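Local coordinates for mandelate racemase/muconate lactonizing protein (Thermobispora bispora, PDB 3VC5) that probably catalyses the magnesium-dependent dehydration of D-glucarate to 5-dehydro-4-deoxy-D-glucarate, as a member of the mandelate racemase/muconate lactonizing enzyme family, at residues T112-L117 / I418-D423; Y93-I98 / A137-Q142; A255-L260 / E279-L284. All blocks are in the same frame, centred on the assembly; numbering follows the deposited sequence.

Contact 1 of 3, residues T112-L117 / I418-D423; sequences TDMHGL and IRTRDD. With PO4 (phosphate ion), chain B.
Arg-421 runs out straight to meet His-115: its CG is anti to the backbone N (chi1 174°) and the chain stays extended as far as NE. His-115 turns its ring to the same spot by placing CG between its own N and carbonyl carbon (chi1 45°). The two flat groups stack with centres 4.2 Å apart and planes 21° from parallel. The guanidinium covers one ring face, with NH1 offset toward the rim. Asp-113 OD1 lies over the other face and accepts from the backbone N of His-115 and of Gly-116, an Asx motif. His-115 ND1 in turn accepts from Leu-117 N at 3.1 Å, which helps fix the ring.

Arg-421 grips Asp-423 side-on, through NE and NH2. Arg-421 NE reaches Asp-423 OD1 at 2.8 Å in a nearly straight bond, and Arg-421 NH2 reaches Asp-423 OD2 at 2.7 Å. Arg-421 NH1 and NH2 both donate to O3 of the phosphate, NH2 at 2.9 Å. Salt bridge, stack and anion together probably hold the guanidinium flat and stop it turning.

Farther out, Met-114 lies across Thr-420, SD to CG2 3.8 Å. Its bent end brings CE to 3.5 Å from Asp-422 OD2. Water 2 joins Met-114 N to Arg-421 O. Asp-422 OD1 caps the following helix at Gly-425 N.

The phosphate is also bound by Lys-211, Asn-42, His-47 and His-367. Lys-211 is a predicted proton acceptor. The contact thus borders what is probably the active site, here holding a phosphate probably from the crystallisation liquor, where the N-terminal domain meets the barrel, as in this superfamily.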
ATOM      1  N   THR A 112     -23.888   3.863 -11.471  1.00 33.78           N
ATOM      2  CA  THR A 112     -23.281   4.368 -12.688  1.00 33.58           C
ATOM      3  C   THR A 112     -23.501   5.861 -12.745  1.00 39.18           C
ATOM      4  O   THR A 112     -24.373   6.396 -12.067  1.00 51.07           O
ATOM      5  CB  THR A 112     -23.928   3.728 -13.902  1.00 39.28           C
ATOM      6  OG1 THR A 112     -25.352   3.965 -13.851  1.00 47.67           O
ATOM      7  CG2 THR A 112     -23.637   2.240 -13.897  1.00 40.90           C
ATOM      8  N   ASP A 113     -22.701   6.550 -13.535  1.00 35.03           N
ATOM      9  CA  ASP A 113     -22.925   7.972 -13.672  1.00 31.64           C
ATOM     10  C   ASP A 113     -23.319   8.250 -15.117  1.00 36.09           C
ATOM     11  O   ASP A 113     -23.302   7.350 -15.944  1.00 39.02           O
ATOM     12  CB  ASP A 113     -21.734   8.805 -13.144  1.00 38.88           C
ATOM     13  CG  ASP A 113     -20.476   8.630 -13.958  1.00 37.61           C
ATOM     14  OD1 ASP A 113     -20.575   8.660 -15.210  1.00 46.46           O
ATOM     15  OD2 ASP A 113     -19.380   8.477 -13.335  1.00 40.88           O
ATOM     16  N   MET A 114     -23.739   9.471 -15.412  1.00 35.19           N
ATOM     17  CA  MET A 114     -24.269   9.763 -16.747  1.00 36.15           C
ATOM     18  C   MET A 114     -23.235  10.325 -17.745  1.00 35.14           C
ATOM     19  O   MET A 114     -23.535  10.492 -18.918  1.00 44.26           O
ATOM     20  CB  MET A 114     -25.480  10.708 -16.622  1.00 37.56           C
ATOM     21  CG  MET A 114     -26.623  10.130 -15.771  1.00 47.54           C
ATOM     22  SD  MET A 114     -28.027  11.260 -15.699  1.00 47.91           S
ATOM     23  CE  MET A 114     -28.754  10.987 -17.329  1.00 52.38           C
ATOM     24  N   HIS A 115     -22.020  10.606 -17.282  1.00 43.38           N
ATOM     25  CA  HIS A 115     -21.054  11.373 -18.089  1.00 41.92           C
ATOM     26  C   HIS A 115     -19.899  10.490 -18.489  1.00 37.43           C
ATOM     27  O   HIS A 115     -19.328  10.644 -19.564  1.00 43.06           O
ATOM     28  CB  HIS A 115     -20.536  12.619 -17.315  1.00 42.22           C
ATOM     29  CG  HIS A 115     -20.169  12.340 -15.880  1.00 36.73           C
ATOM     30  ND1 HIS A 115     -18.876  12.063 -15.475  1.00 39.64           N
ATOM     31  CD2 HIS A 115     -20.928  12.324 -14.754  1.00 39.33           C
ATOM     32  CE1 HIS A 115     -18.864  11.852 -14.169  1.00 41.85           C
ATOM     33  NE2 HIS A 115     -20.099  12.001 -13.708  1.00 33.06           N
ATOM     34  N   GLY A 116     -19.509   9.611 -17.574  1.00 33.72           N
ATOM     35  CA  GLY A 116     -18.415   8.656 -17.862  1.00 35.18           C
ATOM     36  C   GLY A 116     -17.013   9.219 -17.748  1.00 37.49           C
ATOM     37  O   GLY A 116     -16.007   8.547 -18.183  1.00 36.44           O
ATOM     38  N   LEU A 117     -16.889  10.413 -17.133  1.00 28.18           N
ATOM     39  CA  LEU A 117     -15.571  11.042 -17.170  1.00 26.63           C
ATOM     40  C   LEU A 117     -14.590  10.496 -16.131  1.00 24.91           C
ATOM     41  O   LEU A 117     -13.419  10.922 -16.088  1.00 27.47           O
ATOM     42  CB  LEU A 117     -15.658  12.572 -17.108  1.00 27.87           C
ATOM     43  CG  LEU A 117     -16.449  13.196 -18.259  1.00 26.76           C
ATOM     44  CD1 LEU A 117     -16.341  14.697 -18.216  1.00 37.53           C
ATOM     45  CD2 LEU A 117     -15.975  12.695 -19.628  1.00 34.94           C
ATOM     46  N   ILE A 418     -31.779  19.868  -9.473  1.00 27.14           N
ATOM     47  CA  ILE A 418     -30.866  18.870 -10.068  1.00 26.52           C
ATOM     48  C   ILE A 418     -30.599  17.793  -9.038  1.00 25.44           C
ATOM     49  O   ILE A 418     -30.364  18.091  -7.874  1.00 27.40           O
ATOM     50  CB  ILE A 418     -29.515  19.497 -10.544  1.00 27.16           C
ATOM     51  CG1 ILE A 418     -29.784  20.543 -11.639  1.00 31.74           C
ATOM     52  CG2 ILE A 418     -28.588  18.411 -11.094  1.00 28.21           C
ATOM     53  CD1 ILE A 418     -28.575  21.315 -12.059  1.00 34.58           C
ATOM     54  N   ARG A 419     -30.651  16.532  -9.468  1.00 25.35           N
ATOM     55  CA  ARG A 419     -30.447  15.420  -8.543  1.00 26.46           C
ATOM     56  C   ARG A 419     -29.336  14.476  -8.979  1.00 23.94           C
ATOM     57  O   ARG A 419     -28.792  13.747  -8.148  1.00 25.01           O
ATOM     58  CB  ARG A 419     -31.736  14.629  -8.340  1.00 26.15           C
ATOM     59  CG  ARG A 419     -32.790  15.412  -7.554  1.00 28.13           C
ATOM     60  CD  ARG A 419     -32.352  15.554  -6.117  1.00 29.82           C
ATOM     61  NE  ARG A 419     -33.242  16.351  -5.257  1.00 29.23           N
ATOM     62  CZ  ARG A 419     -33.060  17.646  -4.992  1.00 28.95           C
ATOM     63  NH1 ARG A 419     -32.061  18.315  -5.558  1.00 30.21           N
ATOM     64  NH2 ARG A 419     -33.880  18.276  -4.157  1.00 29.31           N
ATOM     65  N   THR A 420     -28.991  14.508 -10.264  1.00 25.48           N
ATOM     66  CA  THR A 420     -27.899  13.669 -10.806  1.00 24.74           C
ATOM     67  C   THR A 420     -27.193  14.464 -11.900  1.00 23.75           C
ATOM     68  O   THR A 420     -27.845  15.019 -12.789  1.00 27.33           O
ATOM     69  CB  THR A 420     -28.411  12.326 -11.406  1.00 25.64           C
ATOM     70  OG1 THR A 420     -29.003  11.548 -10.367  1.00 27.63           O
ATOM     71  CG2 THR A 420     -27.277  11.532 -12.019  1.00 26.84           C
ATOM     72  N   ARG A 421     -25.860  14.505 -11.827  1.00 24.53           N
ATOM     73  CA  ARG A 421     -25.064  15.224 -12.805  1.00 25.07           C
ATOM     74  C   ARG A 421     -25.354  14.701 -14.204  1.00 26.22           C
ATOM     75  O   ARG A 421     -25.318  13.474 -14.445  1.00 27.32           O
ATOM     76  CB  ARG A 421     -23.571  15.086 -12.476  1.00 23.79           C
ATOM     77  CG  ARG A 421     -22.696  15.709 -13.545  1.00 23.25           C
ATOM     78  CD  ARG A 421     -21.229  15.642 -13.193  1.00 24.66           C
ATOM     79  NE  ARG A 421     -20.423  16.194 -14.270  1.00 23.53           N
ATOM     80  CZ  ARG A 421     -19.089  16.190 -14.319  1.00 23.13           C
ATOM     81  NH1 ARG A 421     -18.379  15.646 -13.344  1.00 24.66           N
ATOM     82  NH2 ARG A 421     -18.462  16.729 -15.365  1.00 26.11           N
ATOM     83  N   ASP A 422     -25.608  15.617 -15.141  1.00 26.61           N
ATOM     84  CA  ASP A 422     -25.903  15.222 -16.512  1.00 27.23           C
ATOM     85  C   ASP A 422     -25.419  16.284 -17.520  1.00 27.45           C
ATOM     86  O   ASP A 422     -26.231  17.010 -18.114  1.00 28.24           O
ATOM     87  CB  ASP A 422     -27.403  14.921 -16.657  1.00 29.71           C
ATOM     88  CG  ASP A 422     -27.781  14.376 -18.051  1.00 34.04           C
ATOM     89  OD1 ASP A 422     -26.882  13.951 -18.832  1.00 34.18           O
ATOM     90  OD2 ASP A 422     -28.999  14.375 -18.356  1.00 37.71           O
ATOM     91  N   ASP A 423     -24.097  16.348 -17.729  1.00 24.83           N
ATOM     92  CA  ASP A 423     -23.508  17.316 -18.674  1.00 23.00           C
ATOM     93  C   ASP A 423     -24.098  17.164 -20.071  1.00 25.98           C
ATOM     94  O   ASP A 423     -24.282  18.148 -20.779  1.00 28.17           O
ATOM     95  CB  ASP A 423     -21.991  17.131 -18.826  1.00 26.67           C
ATOM     96  CG  ASP A 423     -21.227  17.259 -17.516  1.00 28.62           C
ATOM     97  OD1 ASP A 423     -21.835  17.380 -16.439  1.00 26.57           O
ATOM     98  OD2 ASP A 423     -19.983  17.189 -17.555  1.00 37.73           O
TER
HETATM   99  P   PO4 B 501     -14.954  17.466 -15.253  1.00 24.80           P
HETATM  100  O1  PO4 B 501     -15.568  18.032 -16.475  1.00 26.27           O
HETATM  101  O2  PO4 B 501     -15.040  18.569 -14.220  1.00 27.55           O
HETATM  102  O3  PO4 B 501     -15.695  16.290 -14.773  1.00 29.31           O
HETATM  103  O4  PO4 B 501     -13.590  17.109 -15.558  1.00 29.00           O
HETATM  104  O   HOH W   1     -24.028  13.351 -19.057  1.00 32.45           O
HETATM  105  O   HOH W   2     -23.927  11.467 -13.308  1.00 34.01           O

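Contact 2 of 3, residues Y93-I98 / A137-Q142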
ATOM      1  N   TYR A  93     -11.063   3.178  14.180  1.00 24.82           N
ATOM      2  CA  TYR A  93      -9.804   2.577  13.717  1.00 25.00           C
ATOM      3  C   TYR A  93     -10.098   1.337  12.895  1.00 25.68           C
ATOM      4  O   TYR A  93      -9.202   0.822  12.208  1.00 27.05           O
ATOM      5  CB  TYR A  93      -8.887   2.185  14.896  1.00 25.14           C
ATOM      6  CG  TYR A  93      -8.367   3.380  15.646  1.00 25.92           C
ATOM      7  CD1 TYR A  93      -7.160   3.971  15.299  1.00 30.19           C
ATOM      8  CD2 TYR A  93      -9.102   3.938  16.695  1.00 27.23           C
ATOM      9  CE1 TYR A  93      -6.674   5.106  15.992  1.00 29.72           C
ATOM     10  CE2 TYR A  93      -8.639   5.059  17.376  1.00 29.40           C
ATOM     11  CZ  TYR A  93      -7.431   5.639  17.020  1.00 29.31           C
ATOM     12  OH  TYR A  93      -6.981   6.749  17.714  1.00 34.88           O
ATOM     13  N   ALA A  94     -11.332   0.846  12.973  1.00 23.21           N
ATOM     14  CA  ALA A  94     -11.658  -0.451  12.327  1.00 22.78           C
ATOM     15  C   ALA A  94     -12.043  -0.271  10.864  1.00 25.68           C
ATOM     16  O   ALA A  94     -13.170  -0.592  10.462  1.00 24.51           O
ATOM     17  CB  ALA A  94     -12.767  -1.160  13.080  1.00 27.46           C
ATOM     18  N   LEU A  95     -11.084   0.222  10.070  1.00 22.50           N
ATOM     19  CA  LEU A  95     -11.357   0.578   8.686  1.00 23.04           C
ATOM     20  C   LEU A  95     -11.678  -0.645   7.844  1.00 22.50           C
ATOM     21  O   LEU A  95     -12.527  -0.554   6.964  1.00 23.80           O
ATOM     22  CB  LEU A  95     -10.198   1.337   8.062  1.00 25.83           C
ATOM     23  CG  LEU A  95      -9.949   2.725   8.639  1.00 29.04           C
ATOM     24  CD1 LEU A  95      -8.739   3.395   7.931  1.00 33.89           C
ATOM     25  CD2 LEU A  95     -11.193   3.577   8.559  1.00 33.28           C
ATOM     26  N   HIS A  96     -11.015  -1.774   8.097  1.00 23.74           N
ATOM     27  CA  HIS A  96     -11.344  -2.994   7.353  1.00 24.85           C
ATOM     28  C   HIS A  96     -12.781  -3.426   7.627  1.00 25.75           C
ATOM     29  O   HIS A  96     -13.510  -3.814   6.712  1.00 25.64           O
ATOM     30  CB  HIS A  96     -10.372  -4.148   7.665  1.00 24.59           C
ATOM     31  CG  HIS A  96      -8.947  -3.882   7.280  1.00 22.31           C
ATOM     32  ND1 HIS A  96      -8.573  -3.460   6.020  1.00 29.64           N
ATOM     33  CD2 HIS A  96      -7.801  -3.981   7.999  1.00 26.43           C
ATOM     34  CE1 HIS A  96      -7.257  -3.306   5.981  1.00 34.77           C
ATOM     35  NE2 HIS A  96      -6.764  -3.614   7.169  1.00 30.54           N
ATOM     36  N   ARG A  97     -13.194  -3.360   8.891  1.00 23.98           N
ATOM     37  CA  ARG A  97     -14.552  -3.731   9.254  1.00 23.88           C
ATOM     38  C   ARG A  97     -15.582  -2.762   8.652  1.00 23.70           C
ATOM     39  O   ARG A  97     -16.639  -3.177   8.178  1.00 25.69           O
ATOM     40  CB  ARG A  97     -14.673  -3.770  10.773  1.00 27.76           C
ATOM     41  CG  ARG A  97     -15.851  -4.540  11.274  1.00 37.53           C
ATOM     42  CD  ARG A  97     -15.722  -4.876  12.788  1.00 49.49           C
ATOM     43  NE  ARG A  97     -16.912  -5.574  13.254  1.00 62.12           N
ATOM     44  CZ  ARG A  97     -17.287  -5.665  14.526  1.00 62.18           C
ATOM     45  NH1 ARG A  97     -16.564  -5.088  15.470  1.00 68.95           N
ATOM     46  NH2 ARG A  97     -18.389  -6.328  14.851  1.00 69.15           N
ATOM     47  N   ILE A  98     -15.292  -1.465   8.710  1.00 24.01           N
ATOM     48  CA  ILE A  98     -16.177  -0.482   8.093  1.00 23.38           C
ATOM     49  C   ILE A  98     -16.282  -0.718   6.576  1.00 21.51           C
ATOM     50  O   ILE A  98     -17.368  -0.653   5.987  1.00 22.27           O
ATOM     51  CB  ILE A  98     -15.688   0.969   8.411  1.00 22.46           C
ATOM     52  CG1 ILE A  98     -15.871   1.251   9.902  1.00 25.11           C
ATOM     53  CG2 ILE A  98     -16.399   2.017   7.531  1.00 24.44           C
ATOM     54  CD1 ILE A  98     -15.121   2.495  10.386  1.00 25.50           C
ATOM     55  N   ALA A 137     -13.426  10.702   7.064  1.00 21.39           N
ATOM     56  CA  ALA A 137     -13.972  11.215   8.363  1.00 22.20           C
ATOM     57  C   ALA A 137     -13.351  10.457   9.556  1.00 22.42           C
ATOM     58  O   ALA A 137     -13.017  11.051  10.595  1.00 22.64           O
ATOM     59  CB  ALA A 137     -15.481  11.068   8.388  1.00 23.12           C
ATOM     60  N   CYS A 138     -13.142   9.157   9.395  1.00 22.16           N
ATOM     61  CA  CYS A 138     -12.522   8.351  10.462  1.00 22.04           C
ATOM     62  C   CYS A 138     -11.055   8.774  10.647  1.00 22.63           C
ATOM     63  O   CYS A 138     -10.550   8.822  11.770  1.00 24.34           O
ATOM     64  CB  CYS A 138     -12.631   6.834  10.148  1.00 22.60           C
ATOM     65  SG  CYS A 138     -14.304   6.244  10.408  1.00 26.52           S
ATOM     66  N   LEU A 139     -10.339   9.059   9.553  1.00 22.29           N
ATOM     67  CA  LEU A 139      -8.964   9.530   9.698  1.00 21.35           C
ATOM     68  C   LEU A 139      -8.929  10.909  10.354  1.00 22.78           C
ATOM     69  O   LEU A 139      -8.018  11.202  11.156  1.00 24.35           O
ATOM     70  CB  LEU A 139      -8.243   9.574   8.335  1.00 21.34           C
ATOM     71  CG  LEU A 139      -8.064   8.199   7.666  1.00 21.14           C
ATOM     72  CD1 LEU A 139      -7.405   8.447   6.285  1.00 24.39           C
ATOM     73  CD2 LEU A 139      -7.147   7.321   8.533  1.00 25.64           C
ATOM     74  N   ASP A 140      -9.896  11.763  10.010  1.00 22.15           N
ATOM     75  CA  ASP A 140      -9.995  13.100  10.663  1.00 24.07           C
ATOM     76  C   ASP A 140     -10.077  12.885  12.184  1.00 23.94           C
ATOM     77  O   ASP A 140      -9.329  13.495  12.958  1.00 26.41           O
ATOM     78  CB  ASP A 140     -11.235  13.835  10.083  1.00 22.53           C
ATOM     79  CG  ASP A 140     -11.327  15.305  10.451  1.00 22.47           C
ATOM     80  OD1 ASP A 140     -10.333  15.923  10.911  1.00 26.43           O
ATOM     81  OD2 ASP A 140     -12.452  15.843  10.237  1.00 26.24           O
ATOM     82  N   ILE A 141     -10.949  11.978  12.607  1.00 22.67           N
ATOM     83  CA  ILE A 141     -11.125  11.660  14.034  1.00 23.19           C
ATOM     84  C   ILE A 141      -9.862  11.043  14.658  1.00 27.61           C
ATOM     85  O   ILE A 141      -9.454  11.428  15.765  1.00 27.17           O
ATOM     86  CB  ILE A 141     -12.329  10.743  14.244  1.00 23.44           C
ATOM     87  CG1 ILE A 141     -13.649  11.501  13.957  1.00 26.82           C
ATOM     88  CG2 ILE A 141     -12.360  10.221  15.693  1.00 24.69           C
ATOM     89  CD1 ILE A 141     -14.857  10.570  13.666  1.00 27.32           C
ATOM     90  N   GLN A 142      -9.241  10.079  13.975  1.00 23.69           N
ATOM     91  CA  GLN A 142      -7.986   9.519  14.484  1.00 25.00           C
ATOM     92  C   GLN A 142      -6.921  10.599  14.678  1.00 24.24           C
ATOM     93  O   GLN A 142      -6.194  10.595  15.676  1.00 27.82           O
ATOM     94  CB  GLN A 142      -7.445   8.439  13.553  1.00 25.50           C
ATOM     95  CG  GLN A 142      -8.284   7.196  13.448  1.00 23.75           C
ATOM     96  CD  GLN A 142      -7.624   6.171  12.546  1.00 24.31           C
ATOM     97  OE1 GLN A 142      -6.373   6.150  12.395  1.00 27.64           O
ATOM     98  NE2 GLN A 142      -8.439   5.335  11.913  1.00 25.74           N
TER
HETATM   99  O   HOH W   3      -5.083   8.359  16.860  1.00 34.99           O
HETATM  100  O   HOH W   4      -7.109   2.409  11.295  1.00 37.20           O
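Water 3 makes the shortest polar link here: it lies 2.6 Å from Tyr-93 OH, in the plane of the ring and at its edge. The same water donates to Gln-142 O at 2.8 Å, so it ties the phenol to the backbone of the facing helix. Water 4 makes a second bridge. It donates to Tyr-93 O and accepts from Gln-142 NE2, the latter a long 3.3 Å. NE2 also donates to the backbone O of Val-92, just ahead of the segment 93-98.

Between the two waters the side chains of Tyr-93 and Gln-142 lie against each other. Tyr-93 leaves its backbone heading away from the facing helix, but its ring swings back. Gln-142 CG sits over one ring face in a CH-pi contact, 4.0 Å from the centroid and offset toward the rim. Its amide follows, stacked on the ring with the planes 24° apart and CD 3.6 Å from Tyr-93 CD1. The Gln-142 chain is extended beyond CG (chi2 -178°), which carries the amide along the ring to the start of the other segment. A leucine in its place would probably leave Val-92 O without its donor and water 4 without one of its partners.

Next to this pair, Leu-95 rests CD2 on Cys-138 CB at 3.9 Å, and its CD1 faces Leu-139 CD2. Ile-98 CD1 meets Cys-138 SG at 3.8 Å.

Arg-148 of the second subunit packs on Tyr-93. The contact packs the start of helix 95-106 against helix 123-146. Ile-141 of the latter rests on strand 50-60, and Leu-153 of helix 150-153 touches both Leu-139 and Gln-142.

Contact 3 of 3, residues A255-L260 / E279-L284; sequences ALDGVL and EVPMPL
Met-282 reaches across to the facing loop and curls its side chain against the backbone of Leu-256. CG sits between the backbone N and the carbonyl carbon (chi1 72°), and the chain bends again at chi2 and chi3. These turns bring the methyl CE of Met-282 round to the carbonyl of Leu-256, 3.3 Å from Leu-256 O. Met-282 CE also lies 4.2 Å from Leu-256 CB. The end of the methionine thus covers backbone as much as side chain. Leu-256 O is not left to this contact alone: it accepts from Val-259 N at 2.9 Å, a bond that closes the turn.

The base of the same side chain meets Leu-260. Met-282 CG is 4.2 Å from Leu-260 CB, and Met-282 CB lies 3.8 Å from the O of Leu-260. Met-282 therefore spans the loop from Leu-256 to Leu-260, and it is buried.

At the outer end Asp-257 and Pro-281 meet at an oblique angle. The carboxylate lies against the CB and CG corner of the proline ring, with Asp-257 CG 3.5 Å from Pro-281 CG. Asp-257 OD1 is 3.6 Å from Pro-281 CB. This is van der Waals contact between two exposed residues.

Ile-224 of helix 217-230 packs on both Leu-256 and Leu-260. Leu-263 of strand 262-264 touches Met-282 and is joined to Pro-283 by a backbone hydrogen bond. The two segments are successive helix-to-strand loops, leading into the neighbouring parallel strands 262-264 and 284-286. Such side-by-side loops are characteristic of the beta/alpha barrel of the enolase superfamily, here at the N-terminal ends of its strands.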
ATOM      1  N   ALA A 255       2.526  16.471 -33.000  1.00 36.65           N
ATOM      2  CA  ALA A 255       2.562  17.921 -33.189  1.00 40.24           C
ATOM      3  C   ALA A 255       2.971  18.668 -31.919  1.00 39.15           C
ATOM      4  O   ALA A 255       3.561  19.744 -32.009  1.00 43.91           O
ATOM      5  CB  ALA A 255       1.222  18.442 -33.712  1.00 42.27           C
ATOM      6  N   LEU A 256       2.675  18.105 -30.746  1.00 38.11           N
ATOM      7  CA  LEU A 256       2.980  18.768 -29.471  1.00 33.09           C
ATOM      8  C   LEU A 256       4.281  18.243 -28.813  1.00 38.60           C
ATOM      9  O   LEU A 256       4.477  18.367 -27.595  1.00 40.17           O
ATOM     10  CB  LEU A 256       1.782  18.649 -28.513  1.00 38.19           C
ATOM     11  CG  LEU A 256       0.553  19.404 -29.023  1.00 34.06           C
ATOM     12  CD1 LEU A 256      -0.605  19.155 -28.083  1.00 39.35           C
ATOM     13  CD2 LEU A 256       0.843  20.909 -29.142  1.00 38.21           C
ATOM     14  N   ASP A 257       5.171  17.666 -29.620  1.00 33.93           N
ATOM     15  CA  ASP A 257       6.426  17.107 -29.123  1.00 37.80           C
ATOM     16  C   ASP A 257       7.157  18.177 -28.313  1.00 40.30           C
ATOM     17  O   ASP A 257       7.330  19.287 -28.791  1.00 45.38           O
ATOM     18  CB  ASP A 257       7.303  16.662 -30.312  1.00 39.01           C
ATOM     19  CG  ASP A 257       8.545  15.870 -29.890  1.00 43.76           C
ATOM     20  OD1 ASP A 257       8.904  15.827 -28.691  1.00 46.23           O
ATOM     21  OD2 ASP A 257       9.181  15.283 -30.784  1.00 54.41           O
ATOM     22  N   GLY A 258       7.572  17.839 -27.090  1.00 38.42           N
ATOM     23  CA  GLY A 258       8.350  18.753 -26.259  1.00 38.50           C
ATOM     24  C   GLY A 258       7.535  19.848 -25.583  1.00 40.33           C
ATOM     25  O   GLY A 258       8.100  20.717 -24.916  1.00 45.63           O
ATOM     26  N   VAL A 259       6.212  19.812 -25.740  1.00 39.35           N
ATOM     27  CA  VAL A 259       5.340  20.858 -25.178  1.00 39.72           C
ATOM     28  C   VAL A 259       4.536  20.392 -23.950  1.00 38.66           C
ATOM     29  O   VAL A 259       4.297  21.184 -23.033  1.00 38.13           O
ATOM     30  CB  VAL A 259       4.395  21.459 -26.258  1.00 35.53           C
ATOM     31  CG1 VAL A 259       3.595  22.619 -25.697  1.00 42.58           C
ATOM     32  CG2 VAL A 259       5.188  21.917 -27.481  1.00 40.39           C
ATOM     33  N   LEU A 260       4.122  19.123 -23.922  1.00 37.73           N
ATOM     34  CA  LEU A 260       3.262  18.600 -22.825  1.00 32.93           C
ATOM     35  C   LEU A 260       4.020  17.798 -21.751  1.00 32.95           C
ATOM     36  O   LEU A 260       4.868  16.958 -22.074  1.00 38.44           O
ATOM     37  CB  LEU A 260       2.135  17.721 -23.405  1.00 31.80           C
ATOM     38  CG  LEU A 260       1.127  18.383 -24.353  1.00 31.01           C
ATOM     39  CD1 LEU A 260       0.174  17.343 -24.931  1.00 32.66           C
ATOM     40  CD2 LEU A 260       0.340  19.546 -23.699  1.00 31.74           C
ATOM     41  N   GLU A 279       3.350   5.629 -29.880  1.00 31.13           N
ATOM     42  CA  GLU A 279       3.649   6.433 -31.099  1.00 30.53           C
ATOM     43  C   GLU A 279       3.720   7.956 -30.862  1.00 30.42           C
ATOM     44  O   GLU A 279       3.868   8.743 -31.818  1.00 36.17           O
ATOM     45  CB  GLU A 279       2.625   6.134 -32.188  1.00 31.65           C
ATOM     46  CG  GLU A 279       2.680   4.690 -32.676  1.00 36.23           C
ATOM     47  CD  GLU A 279       3.973   4.379 -33.406  1.00 50.22           C
ATOM     48  OE1 GLU A 279       4.751   5.323 -33.686  1.00 52.38           O
ATOM     49  OE2 GLU A 279       4.218   3.188 -33.702  1.00 58.14           O
ATOM     50  N   VAL A 280       3.619   8.372 -29.599  1.00 30.94           N
ATOM     51  CA  VAL A 280       3.740   9.803 -29.247  1.00 30.06           C
ATOM     52  C   VAL A 280       4.903  10.023 -28.292  1.00 32.69           C
ATOM     53  O   VAL A 280       5.283   9.107 -27.561  1.00 33.33           O
ATOM     54  CB  VAL A 280       2.430  10.392 -28.678  1.00 28.88           C
ATOM     55  CG1 VAL A 280       1.286  10.232 -29.687  1.00 31.23           C
ATOM     56  CG2 VAL A 280       2.062   9.728 -27.349  1.00 28.39           C
ATOM     57  N   PRO A 281       5.499  11.232 -28.322  1.00 33.03           N
ATOM     58  CA  PRO A 281       6.749  11.436 -27.562  1.00 35.39           C
ATOM     59  C   PRO A 281       6.595  11.756 -26.082  1.00 34.84           C
ATOM     60  O   PRO A 281       7.577  11.661 -25.332  1.00 37.11           O
ATOM     61  CB  PRO A 281       7.403  12.625 -28.267  1.00 33.76           C
ATOM     62  CG  PRO A 281       6.242  13.353 -28.921  1.00 30.89           C
ATOM     63  CD  PRO A 281       5.264  12.296 -29.318  1.00 33.08           C
ATOM     64  N   MET A 282       5.391  12.129 -25.657  1.00 34.84           N
ATOM     65  CA  MET A 282       5.167  12.408 -24.246  1.00 31.51           C
ATOM     66  C   MET A 282       4.377  11.251 -23.608  1.00 27.90           C
ATOM     67  O   MET A 282       3.686  10.518 -24.314  1.00 28.86           O
ATOM     68  CB  MET A 282       4.420  13.739 -24.071  1.00 29.21           C
ATOM     69  CG  MET A 282       2.958  13.706 -24.479  1.00 30.44           C
ATOM     70  SD  MET A 282       2.714  13.757 -26.276  1.00 32.34           S
ATOM     71  CE  MET A 282       3.557  15.278 -26.741  1.00 34.55           C
ATOM     72  N   PRO A 283       4.499  11.076 -22.276  1.00 29.27           N
ATOM     73  CA  PRO A 283       3.674  10.079 -21.572  1.00 30.93           C
ATOM     74  C   PRO A 283       2.173  10.370 -21.695  1.00 27.07           C
ATOM     75  O   PRO A 283       1.773  11.544 -21.808  1.00 26.14           O
ATOM     76  CB  PRO A 283       4.078  10.235 -20.112  1.00 31.25           C
ATOM     77  CG  PRO A 283       5.322  11.094 -20.077  1.00 29.18           C
ATOM     78  CD  PRO A 283       5.360  11.870 -21.371  1.00 27.47           C
ATOM     79  N   LEU A 284       1.354   9.318 -21.685  1.00 26.19           N
ATOM     80  CA  LEU A 284      -0.097   9.471 -21.563  1.00 23.03           C
ATOM     81  C   LEU A 284      -0.471   9.329 -20.087  1.00 23.29           C
ATOM     82  O   LEU A 284       0.235   8.654 -19.313  1.00 24.57           O
ATOM     83  CB  LEU A 284      -0.832   8.385 -22.343  1.00 23.82           C
ATOM     84  CG  LEU A 284      -0.568   8.360 -23.852  1.00 24.29           C
ATOM     85  CD1 LEU A 284      -1.597   7.450 -24.552  1.00 23.88           C
ATOM     86  CD2 LEU A 284      -0.575   9.765 -24.454  1.00 27.13           C
TER

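How the contacts relate
From the N terminus, segment 93-98 comes first and 112-117 follows. Contact 2 then closes a short loop when the chain returns at 137-142, joining two helices of the N-terminal domain. Contact 3 comes later, in the barrel region. It closes a small loop around strand 262-264 and helix 270-277. Contact 1 closes last, when 418-423 comes back to 112-117 from far along the chain. Its long loop encloses contact 3 and crosses contact 2. Contacts 2 and 3 follow in series, on opposite sides of the chain's centre, their own centres about 42 Å apart. Contact 1 ties the late part of the chain back to the N-terminal domain.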